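Local coordinates for minor capsid protein (Enterobacteria phage PRD1, PDB 1YQ5) that forms, together with proteins P31 and P2, the spike complexes at the five-fold vertices of the capsid and is essential for viral infectivity, at the interface of chains A and B. Numbering follows the deposited sequence. Chains: chain A/B, Minor capsid protein.

Both contacts belong to the subunit interface of the homotrimeric C-terminal domain of spike protein P5. Their C-alpha centres lie about 9 Å apart, and A:Leu97 and A:Thr98, in the loop between strands 86-93 and 100-109 of chain A, take part in both. Contact 1 is mainly van der Waals packing: this loop packs on strand 76-83 and the 24-26 loop of chain B. Contact 2 continues along strands 59-68 and 100-109 of chain A to strand 86-93 of chain B, adding a salt bridge, a direct hydrogen bond and waters. Because each copy presents both faces, the same pairing can close the trimer.

Contact 1: the interface of chains A and B. Residues chain A 95, 97-98; chain B 24-26, 78.
In the jelly-roll domain of the P5 trimer, the loop leading into strand 100-109 of chain A pushes A:Leu97 and A:Thr98 against B:Leu78 of strand 76-83 and the 24-26 loop of chain B. A:Leu97 is the main apolar knob, with 68 Å² of its surface hidden. Its CG lies anti to the carbonyl carbon (chi1 -70°), and the chain reaches outward until methyl CD1 enters the angle formed by B:Leu78 and the 24-26 loop. There CD1 meets the B:Leu78 methyl CD1 at 3.8 Å and the B:Ala25 backbone, 3.9 Å from CA. The amide nitrogen ND2 of B:Asn24 comes within 3.5 Å of the same A:Leu97 CD1, a van der Waals contact with the side chains crossing obliquely. Nearer the base of the leucine, methyl CD1 of B:Leu26 packs 4.1 Å from A:Leu97 CB and also touches A:Leu97 O. A:Thr98 meets B:Leu78 at about a right angle, its methyl CG2 lying 3.8 Å from B:Leu78 CB and also touching methyl CD2. The threonine is braced within its own loop: its OG1 hydroxyl and A:Ser95 OG are hydrogen-bonded at 2.7 Å. A:Ser95 OG also accepts the backbone N-H of A:Thr98 at 2.8 Å, in a bent bond (138° at H), so the serine hydroxyl holds both the backbone N and the side-chain OG1 of A:Thr98, while CG2 is turned to chain B.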
ATOM      1  N   SER A  95      -7.857  13.900   9.861  1.00 12.75           N
ATOM      2  CA  SER A  95      -8.076  15.319   9.610  1.00 14.68           C
ATOM      3  C   SER A  95      -9.397  15.374   8.868  1.00 15.21           C
ATOM      4  O   SER A  95      -9.938  14.338   8.484  1.00 14.01           O
ATOM      5  CB  SER A  95      -6.972  15.921   8.732  1.00 14.93           C
ATOM      6  OG  SER A  95      -7.101  15.496   7.386  1.00 14.95           O
ATOM      7  N   LEU A  97      -9.816  16.505   5.955  1.00 12.47           N
ATOM      8  CA  LEU A  97      -9.499  16.106   4.584  1.00 13.91           C
ATOM      9  C   LEU A  97      -9.167  14.618   4.470  1.00 13.25           C
ATOM     10  O   LEU A  97      -9.329  14.014   3.407  1.00 12.81           O
ATOM     11  CB  LEU A  97      -8.321  16.933   4.059  1.00 11.96           C
ATOM     12  CG  LEU A  97      -8.647  18.406   3.796  1.00 12.05           C
ATOM     13  CD1 LEU A  97      -7.376  19.200   3.513  1.00 12.62           C
ATOM     14  CD2 LEU A  97      -9.610  18.487   2.618  1.00 12.36           C
ATOM     15  N   THR A  98      -8.695  14.030   5.563  1.00 12.18           N
ATOM     16  CA  THR A  98      -8.346  12.614   5.570  1.00 11.77           C
ATOM     17  C   THR A  98      -8.940  11.957   6.811  1.00 12.56           C
ATOM     18  O   THR A  98      -8.217  11.565   7.730  1.00 13.50           O
ATOM     19  CB  THR A  98      -6.809  12.413   5.566  1.00 12.29           C
ATOM     20  OG1 THR A  98      -6.244  12.983   6.754  1.00 11.67           O
ATOM     21  CG2 THR A  98      -6.193  13.083   4.354  1.00  9.80           C
TER
ATOM     22  N   ASN B  24      -2.996  22.505   2.637  1.00 12.33           N
ATOM     23  CA  ASN B  24      -4.216  22.061   3.303  1.00 13.18           C
ATOM     24  C   ASN B  24      -5.500  22.107   2.483  1.00 13.66           C
ATOM     25  O   ASN B  24      -6.494  22.682   2.917  1.00 13.65           O
ATOM     26  CB  ASN B  24      -4.435  22.876   4.579  1.00 13.99           C
ATOM     27  CG  ASN B  24      -5.202  22.104   5.626  1.00 16.38           C
ATOM     28  OD1 ASN B  24      -5.941  22.677   6.431  1.00 19.38           O
ATOM     29  ND2 ASN B  24      -5.025  20.796   5.628  1.00 12.85           N
ATOM     30  N   ALA B  25      -5.475  21.498   1.308  1.00 13.83           N
ATOM     31  CA  ALA B  25      -6.644  21.445   0.448  1.00 14.53           C
ATOM     32  C   ALA B  25      -6.421  20.308  -0.533  1.00 14.18           C
ATOM     33  O   ALA B  25      -5.279  19.995  -0.874  1.00 13.13           O
ATOM     34  CB  ALA B  25      -6.817  22.763  -0.303  1.00 15.72           C
ATOM     35  N   LEU B  26      -7.503  19.678  -0.977  1.00 12.63           N
ATOM     36  CA  LEU B  26      -7.372  18.588  -1.932  1.00 14.06           C
ATOM     37  C   LEU B  26      -8.173  18.856  -3.192  1.00 14.53           C
ATOM     38  O   LEU B  26      -9.384  18.634  -3.231  1.00 13.21           O
ATOM     39  CB  LEU B  26      -7.816  17.263  -1.304  1.00 13.14           C
ATOM     40  CG  LEU B  26      -6.908  16.705  -0.206  1.00 12.84           C
ATOM     41  CD1 LEU B  26      -7.534  15.436   0.360  1.00 10.22           C
ATOM     42  CD2 LEU B  26      -5.517  16.417  -0.773  1.00 12.94           C
ATOM     43  N   LEU B  78      -1.024  14.820   2.764  1.00 12.85           N
ATOM     44  CA  LEU B  78      -2.347  14.214   2.691  1.00 11.03           C
ATOM     45  C   LEU B  78      -2.567  13.685   1.280  1.00 11.38           C
ATOM     46  O   LEU B  78      -2.391  14.418   0.305  1.00  8.78           O
ATOM     47  CB  LEU B  78      -3.420  15.255   3.015  1.00 12.27           C
ATOM     48  CG  LEU B  78      -3.184  16.115   4.258  1.00 11.51           C
ATOM     49  CD1 LEU B  78      -4.349  17.073   4.421  1.00 11.97           C
ATOM     50  CD2 LEU B  78      -3.031  15.234   5.496  1.00 12.78           C
TER

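Contact 2: the interface of chains A and B. Residues chain A 68, 97-102; chain B 79, 87-89.
Strand 86-93 of chain B lies against the ends of strands 59-68 and 100-109 of chain A in this part of the jelly-roll trimer interface, with A:Lys68 and A:Thr102 meeting B:Asp87 and B:Val89. The charged pair is a salt bridge between the side-chain amine nitrogen NZ of A:Lys68 and the carboxylate OD2 of B:Asp87, 2.6 Å apart. It uses the syn lone pair of OD2, the one on the side of OD1. The lysine is bent at chi2, chi3 and chi4, folding its aliphatic chain over B:Asp87 instead of extending past it; CG and CD pass close to the backbone O and the carboxylate. Water 2 closes a second route between the charges, 2.7 Å from B:Asp87 OD1 and also bonded to A:Lys68 NZ, so both carboxylate oxygens are engaged.

Apolar packing centres on B:Val89, which hides 82 Å² of its surface. Methyl CG2 is set against the A:Thr98 backbone, 3.6 Å from CA, and the lysine chain flanks this methyl, with A:Lys68 CD at 3.9 Å. The other methyl, CG1, faces A:Leu97 O.

Hydrogen bonds hold the backbone of the same valine. A:Thr102 OG1 donates to B:Val89 O at 2.8 Å; the hydroxyl stands above the carbonyl plane, with a C=O...donor angle of 135°. Water 1 joins the strands beside it, lying 2.9 Å from A:Gly101 O and taking the backbone N-H of B:Val89 in a nearly straight bond, also 2.9 Å from N to the water oxygen.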
ATOM      1  N   LYS A  68     -13.244   5.164   6.044  1.00 11.31           N
ATOM      2  CA  LYS A  68     -13.649   6.558   6.023  1.00 12.19           C
ATOM      3  C   LYS A  68     -14.729   6.634   7.100  1.00 12.93           C
ATOM      4  O   LYS A  68     -15.645   5.810   7.128  1.00 12.96           O
ATOM      5  CB  LYS A  68     -14.260   6.973   4.675  1.00 11.21           C
ATOM      6  CG  LYS A  68     -13.280   7.180   3.523  1.00 11.85           C
ATOM      7  CD  LYS A  68     -12.131   8.118   3.889  1.00 11.95           C
ATOM      8  CE  LYS A  68     -12.600   9.453   4.476  1.00 12.61           C
ATOM      9  NZ  LYS A  68     -13.416  10.291   3.544  1.00  9.12           N
ATOM     10  N   LEU A  97      -9.816  16.505   5.955  1.00 12.47           N
ATOM     11  CA  LEU A  97      -9.499  16.106   4.584  1.00 13.91           C
ATOM     12  C   LEU A  97      -9.167  14.618   4.470  1.00 13.25           C
ATOM     13  O   LEU A  97      -9.329  14.014   3.407  1.00 12.81           O
ATOM     14  CB  LEU A  97      -8.321  16.933   4.059  1.00 11.96           C
ATOM     15  CG  LEU A  97      -8.647  18.406   3.796  1.00 12.05           C
ATOM     16  CD1 LEU A  97      -7.376  19.200   3.513  1.00 12.62           C
ATOM     17  CD2 LEU A  97      -9.610  18.487   2.618  1.00 12.36           C
ATOM     18  N   THR A  98      -8.695  14.030   5.563  1.00 12.18           N
ATOM     19  CA  THR A  98      -8.346  12.614   5.570  1.00 11.77           C
ATOM     20  C   THR A  98      -8.940  11.957   6.811  1.00 12.56           C
ATOM     21  O   THR A  98      -8.217  11.565   7.730  1.00 13.50           O
ATOM     22  CB  THR A  98      -6.809  12.413   5.566  1.00 12.29           C
ATOM     23  OG1 THR A  98      -6.244  12.983   6.754  1.00 11.67           O
ATOM     24  CG2 THR A  98      -6.193  13.083   4.354  1.00  9.80           C
ATOM     25  N   ALA A  99     -10.263  11.843   6.824  1.00 10.41           N
ATOM     26  CA  ALA A  99     -10.984  11.253   7.945  1.00 12.39           C
ATOM     27  C   ALA A  99     -11.006   9.732   7.850  1.00 11.10           C
ATOM     28  O   ALA A  99     -12.065   9.115   7.742  1.00 10.49           O
ATOM     29  CB  ALA A  99     -12.409  11.803   7.989  1.00 12.22           C
ATOM     30  N   GLY A 100      -9.824   9.133   7.891  1.00 11.58           N
ATOM     31  CA  GLY A 100      -9.736   7.691   7.806  1.00 10.29           C
ATOM     32  C   GLY A 100      -8.309   7.236   7.612  1.00 11.28           C
ATOM     33  O   GLY A 100      -7.366   7.960   7.934  1.00 10.40           O
ATOM     34  N   GLY A 101      -8.147   6.036   7.074  1.00 12.06           N
ATOM     35  CA  GLY A 101      -6.815   5.512   6.861  1.00 12.66           C
ATOM     36  C   GLY A 101      -6.785   4.413   5.822  1.00 11.79           C
ATOM     37  O   GLY A 101      -7.822   3.996   5.303  1.00 11.14           O
ATOM     38  N   THR A 102      -5.583   3.928   5.543  1.00 11.78           N
ATOM     39  CA  THR A 102      -5.391   2.895   4.544  1.00 11.65           C
ATOM     40  C   THR A 102      -4.207   2.001   4.876  1.00 12.35           C
ATOM     41  O   THR A 102      -3.189   2.473   5.376  1.00 12.38           O
ATOM     42  CB  THR A 102      -5.105   3.528   3.157  1.00 12.19           C
ATOM     43  OG1 THR A 102      -6.238   4.296   2.727  1.00 11.69           O
ATOM     44  CG2 THR A 102      -4.782   2.447   2.130  1.00 10.88           C
TER
ATOM     45  N   LEU B  79      -2.947  12.417   1.170  1.00 10.62           N
ATOM     46  CA  LEU B  79      -3.177  11.824  -0.143  1.00 11.57           C
ATOM     47  C   LEU B  79      -4.582  11.266  -0.267  1.00 12.42           C
ATOM     48  O   LEU B  79      -5.133  10.724   0.691  1.00 11.48           O
ATOM     49  CB  LEU B  79      -2.156  10.719  -0.421  1.00 11.75           C
ATOM     50  CG  LEU B  79      -0.705  11.175  -0.587  1.00 13.13           C
ATOM     51  CD1 LEU B  79      -0.135  11.559   0.761  1.00 14.74           C
ATOM     52  CD2 LEU B  79       0.121  10.053  -1.208  1.00 13.83           C
ATOM     53  N   ASP B  87     -13.958   7.117  -1.701  1.00 15.47           N
ATOM     54  CA  ASP B  87     -12.746   7.915  -1.598  1.00 15.72           C
ATOM     55  C   ASP B  87     -11.838   7.206  -0.588  1.00 15.09           C
ATOM     56  O   ASP B  87     -12.315   6.602   0.379  1.00 12.93           O
ATOM     57  CB  ASP B  87     -13.046   9.352  -1.161  1.00 17.95           C
ATOM     58  CG  ASP B  87     -13.509   9.446   0.272  1.00 20.27           C
ATOM     59  OD1 ASP B  87     -14.592   8.912   0.591  1.00 22.75           O
ATOM     60  OD2 ASP B  87     -12.783  10.059   1.081  1.00 19.80           O
ATOM     61  N   PHE B  88     -10.535   7.259  -0.831  1.00 13.49           N
ATOM     62  CA  PHE B  88      -9.569   6.606   0.043  1.00 13.45           C
ATOM     63  C   PHE B  88      -8.482   7.603   0.396  1.00 14.14           C
ATOM     64  O   PHE B  88      -7.955   8.295  -0.478  1.00 12.90           O
ATOM     65  CB  PHE B  88      -8.973   5.391  -0.666  1.00 14.35           C
ATOM     66  CG  PHE B  88     -10.004   4.532  -1.348  1.00 13.69           C
ATOM     67  CD1 PHE B  88     -10.337   4.748  -2.680  1.00 13.42           C
ATOM     68  CD2 PHE B  88     -10.667   3.532  -0.647  1.00 15.28           C
ATOM     69  CE1 PHE B  88     -11.318   3.981  -3.306  1.00 14.66           C
ATOM     70  CE2 PHE B  88     -11.650   2.760  -1.262  1.00 16.01           C
ATOM     71  CZ  PHE B  88     -11.975   2.986  -2.598  1.00 14.09           C
ATOM     72  N   VAL B  89      -8.136   7.669   1.676  1.00 12.44           N
ATOM     73  CA  VAL B  89      -7.141   8.631   2.121  1.00 12.87           C
ATOM     74  C   VAL B  89      -6.090   8.089   3.071  1.00 13.62           C
ATOM     75  O   VAL B  89      -6.211   6.987   3.613  1.00 12.66           O
ATOM     76  CB  VAL B  89      -7.819   9.810   2.838  1.00 12.55           C
ATOM     77  CG1 VAL B  89      -8.878  10.430   1.943  1.00 10.96           C
ATOM     78  CG2 VAL B  89      -8.442   9.325   4.142  1.00 13.42           C
TER
HETATM   79  O   HOH W   1      -9.258   5.526   3.326  1.00 10.55           O
HETATM   80  O   HOH W   2     -16.277   9.879   2.410  1.00 21.39           O